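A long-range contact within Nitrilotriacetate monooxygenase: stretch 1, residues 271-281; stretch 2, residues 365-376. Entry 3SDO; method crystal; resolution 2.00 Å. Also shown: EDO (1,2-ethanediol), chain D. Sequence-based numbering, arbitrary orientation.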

# COMPACT_ATOMS: atom_id res chain seq x y z
N PRO A 271 -15.78 -19.85 2.26
CA PRO A 271 -14.76 -20.78 1.79
C PRO A 271 -14.31 -20.42 0.39
O PRO A 271 -15.09 -19.85 -0.38
CB PRO A 271 -15.46 -22.14 1.79
CG PRO A 271 -16.84 -21.90 2.08
CD PRO A 271 -17.10 -20.47 2.38
N GLY A 272 -13.06 -20.74 0.10
CA GLY A 272 -12.46 -20.55 -1.20
C GLY A 272 -12.81 -21.65 -2.16
O GLY A 272 -12.79 -22.83 -1.79
N ILE A 273 -13.18 -21.27 -3.38
CA ILE A 273 -13.52 -22.21 -4.42
C ILE A 273 -13.00 -21.66 -5.72
O ILE A 273 -12.80 -20.43 -5.84
CB ILE A 273 -15.05 -22.46 -4.54
CG1 ILE A 273 -15.82 -21.16 -4.81
CG2 ILE A 273 -15.58 -23.10 -3.28
CD1 ILE A 273 -17.31 -21.37 -5.19
N GLY A 274 -12.77 -22.58 -6.66
CA GLY A 274 -12.24 -22.27 -7.98
C GLY A 274 -13.01 -22.97 -9.08
O GLY A 274 -12.51 -23.90 -9.71
N PRO A 275 -14.24 -22.53 -9.34
CA PRO A 275 -15.10 -23.21 -10.31
C PRO A 275 -14.65 -23.06 -11.77
O PRO A 275 -14.15 -22.02 -12.16
CB PRO A 275 -16.45 -22.51 -10.11
CG PRO A 275 -16.08 -21.16 -9.56
CD PRO A 275 -14.97 -21.44 -8.65
N ILE A 276 -14.90 -24.10 -12.56
CA ILE A 276 -14.63 -24.10 -13.98
C ILE A 276 -15.89 -24.53 -14.71
O ILE A 276 -16.40 -25.64 -14.48
CB ILE A 276 -13.49 -25.08 -14.32
CG1 ILE A 276 -12.23 -24.75 -13.51
CG2 ILE A 276 -13.21 -25.10 -15.84
CD1 ILE A 276 -11.04 -25.69 -13.81
N VAL A 277 -16.41 -23.66 -15.57
CA VAL A 277 -17.73 -23.89 -16.16
C VAL A 277 -17.64 -23.93 -17.68
O VAL A 277 -16.75 -23.30 -18.27
CB VAL A 277 -18.76 -22.81 -15.72
CG1 VAL A 277 -18.97 -22.86 -14.18
CG2 VAL A 277 -18.31 -21.44 -16.13
N GLY A 278 -18.54 -24.70 -18.28
CA GLY A 278 -18.71 -24.78 -19.71
C GLY A 278 -20.17 -25.12 -19.96
O GLY A 278 -20.89 -25.47 -19.04
N ALA A 279 -20.62 -25.01 -21.21
CA ALA A 279 -22.03 -25.18 -21.54
C ALA A 279 -22.44 -26.63 -21.40
O ALA A 279 -23.60 -26.94 -21.15
CB ALA A 279 -22.30 -24.71 -22.97
N THR A 280 -21.48 -27.52 -21.60
CA THR A 280 -21.65 -28.94 -21.41
C THR A 280 -20.56 -29.37 -20.44
O THR A 280 -19.58 -28.65 -20.25
CB THR A 280 -21.46 -29.69 -22.74
OG1 THR A 280 -20.19 -29.34 -23.30
CG2 THR A 280 -22.57 -29.32 -23.74
N GLN A 281 -20.74 -30.53 -19.83
CA GLN A 281 -19.68 -31.13 -19.05
C GLN A 281 -18.39 -31.29 -19.90
O GLN A 281 -17.28 -31.06 -19.39
CB GLN A 281 -20.12 -32.49 -18.49
CG GLN A 281 -19.16 -33.11 -17.46
CD GLN A 281 -19.08 -32.32 -16.17
OE1 GLN A 281 -20.07 -32.14 -15.47
NE2 GLN A 281 -17.88 -31.86 -15.83
N ILE A 365 -6.11 -26.16 -5.24
CA ILE A 365 -6.68 -26.83 -4.05
C ILE A 365 -8.17 -26.54 -3.84
O ILE A 365 -8.85 -27.35 -3.22
CB ILE A 365 -5.91 -26.56 -2.70
CG1 ILE A 365 -6.01 -25.09 -2.28
CG2 ILE A 365 -4.45 -27.02 -2.80
CD1 ILE A 365 -5.50 -24.85 -0.87
N GLY A 366 -8.67 -25.42 -4.36
CA GLY A 366 -10.11 -25.09 -4.27
C GLY A 366 -10.95 -25.59 -5.44
O GLY A 366 -12.16 -25.26 -5.56
N THR A 367 -10.33 -26.38 -6.33
CA THR A 367 -11.02 -26.94 -7.50
C THR A 367 -11.25 -28.43 -7.24
O THR A 367 -10.29 -29.20 -7.15
CB THR A 367 -10.23 -26.69 -8.85
OG1 THR A 367 -10.17 -25.27 -9.13
CG2 THR A 367 -10.90 -27.38 -10.02
N SER A 368 -12.51 -28.80 -7.04
CA SER A 368 -12.96 -30.19 -6.93
C SER A 368 -13.97 -30.39 -8.05
O SER A 368 -14.46 -29.42 -8.61
CB SER A 368 -13.62 -30.46 -5.57
OG SER A 368 -14.98 -29.99 -5.58
N GLU A 369 -14.29 -31.64 -8.35
CA GLU A 369 -15.06 -31.94 -9.55
C GLU A 369 -16.51 -31.48 -9.44
O GLU A 369 -17.13 -31.20 -10.46
CB GLU A 369 -14.94 -33.41 -9.97
CG GLU A 369 -15.86 -34.41 -9.25
CD GLU A 369 -15.94 -35.74 -10.00
OE1 GLU A 369 -14.99 -36.03 -10.77
OE2 GLU A 369 -16.94 -36.48 -9.84
N ALA A 370 -17.01 -31.35 -8.21
CA ALA A 370 -18.36 -30.79 -7.97
C ALA A 370 -18.48 -29.34 -8.45
O ALA A 370 -19.58 -28.91 -8.80
CB ALA A 370 -18.78 -30.92 -6.48
N PHE A 371 -17.36 -28.60 -8.49
CA PHE A 371 -17.36 -27.22 -9.02
C PHE A 371 -16.83 -27.12 -10.47
O PHE A 371 -16.46 -26.04 -10.93
CB PHE A 371 -16.58 -26.28 -8.10
CG PHE A 371 -17.21 -26.07 -6.76
CD1 PHE A 371 -18.32 -25.27 -6.62
CD2 PHE A 371 -16.68 -26.66 -5.63
CE1 PHE A 371 -18.92 -25.09 -5.38
CE2 PHE A 371 -17.28 -26.48 -4.39
CZ PHE A 371 -18.40 -25.67 -4.28
N ILE A 372 -16.84 -28.25 -11.19
CA ILE A 372 -16.47 -28.30 -12.61
C ILE A 372 -17.64 -28.89 -13.41
O ILE A 372 -18.00 -30.06 -13.25
CB ILE A 372 -15.18 -29.16 -12.83
CG1 ILE A 372 -14.01 -28.58 -12.02
CG2 ILE A 372 -14.79 -29.22 -14.28
CD1 ILE A 372 -12.77 -29.54 -11.96
N GLY A 373 -18.25 -28.07 -14.26
CA GLY A 373 -19.41 -28.52 -15.05
C GLY A 373 -20.21 -27.36 -15.61
O GLY A 373 -19.67 -26.29 -15.83
N THR A 374 -21.50 -27.58 -15.82
CA THR A 374 -22.36 -26.56 -16.40
C THR A 374 -22.70 -25.47 -15.40
O THR A 374 -22.66 -25.71 -14.17
CB THR A 374 -23.67 -27.14 -16.89
OG1 THR A 374 -24.36 -27.65 -15.75
CG2 THR A 374 -23.41 -28.26 -17.95
N PRO A 375 -23.06 -24.28 -15.90
CA PRO A 375 -23.50 -23.23 -14.97
C PRO A 375 -24.56 -23.67 -13.96
O PRO A 375 -24.45 -23.36 -12.78
CB PRO A 375 -24.02 -22.13 -15.90
CG PRO A 375 -23.21 -22.30 -17.18
CD PRO A 375 -22.91 -23.79 -17.28
N GLU A 376 -25.58 -24.41 -14.40
CA GLU A 376 -26.63 -24.85 -13.48
C GLU A 376 -26.07 -25.79 -12.43
O GLU A 376 -26.36 -25.65 -11.25
CB GLU A 376 -27.79 -25.55 -14.22
CG GLU A 376 -28.68 -24.67 -15.05
CD GLU A 376 -29.62 -23.78 -14.27
OE1 GLU A 376 -29.69 -23.85 -13.01
OE2 GLU A 376 -30.30 -22.98 -14.95
C1 EDO D . -32.96 -21.15 -13.50
O1 EDO D . -31.61 -21.16 -14.02
C2 EDO D . -33.52 -22.53 -13.15
O2 EDO D . -32.61 -23.35 -12.40
O HOH W 1 -22.37 -30.50 -14.96

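This is a short parallel β-pairing between segments at least 91 residues apart in sequence, held mainly by backbone hydrogen bonds and finished at its margins by threonine, glutamine and phenylalanine side chains.

The core of the register is Ile276 beside Ile372 and Val277 beside Gly373, with CA-CA distances of 4.8 and 5.0 Å. Three hydrogen bonds zigzag between the strands in the parallel manner: Ile276 N gives to Phe371 O (3.0 Å), Gly373 N gives to Ile276 O (3.1 Å), and Gly278 N gives to Gly373 O (3.1 Å). Their angles at hydrogen, 154 to 158°, are good. Close CA-H...O contacts accompany them, such as Val277 CA to Gly373 O at 3.1 Å, and continue past the last bond with Thr374 CA to Gly278 O at 3.2 Å, nearly linear at 169°. Two bonds extend the pairing ahead of the bridges. Gly274 N gives to Gly366 O (3.0 Å), and the hydroxyl of Thr367 takes over where the backbone leaves off, its OG1 donating to Gly274 O at 2.8 Å.

Between that outer pair of bonds and the sheet, stretch 2 makes an excursion through a 3-10 turn at Glu369 and Ala370, closed by Phe371 N to Ser368 O (3.0 Å) and Ile372 N to Glu369 O (3.1 Å), while stretch 1 advances only from Gly274 to Ile276.

Glycine matters at two positions. A CB on Gly274 would sit 2.9 Å from Thr367 OG1, a clash with the very atom that bonds its carbonyl. Gly373 has phi/psi of 162/-152, where a CB would jam against the preceding carbonyl oxygen; it would also lie a tight 3.0 Å from Gln281 OE1. Gly366, by contrast, has room for a CB, so this contact alone does not explain its glycine.

The apolar packing is modest but well placed. Phe371 points toward stretch 1 and has the largest covered area of any residue here; Ile273 CG2 lies over one face of its ring, 4.2 Å from the centroid and 23° off the normal, a CH-pi contact. Pro275 CB meets Phe371 CB at 4.3 Å. Ile276 and Ile372 project to the same face of the sheet, as bridged partners do, and Ile276 CB approaches Ile372 CG1 at 4.2 Å. Val277 is on the other face, where Gly373 offers no side chain to meet it.

Past the strands, both stretches lead into helices, with Thr280 and Thr374 at the N-cap positions, each capping a backbone N just beyond its stretch. Gln281 then reaches back: its NE2 donates to Ile372 O at 3.1 Å and 166°, satisfying a strand carbonyl through a side chain. At its OE1 a water donates (2.9 Å) and accepts from Thr374 N (3.2 Å), so the amide group reaches two backbone sites on stretch 2, Ile372 O directly and Thr374 N through the water.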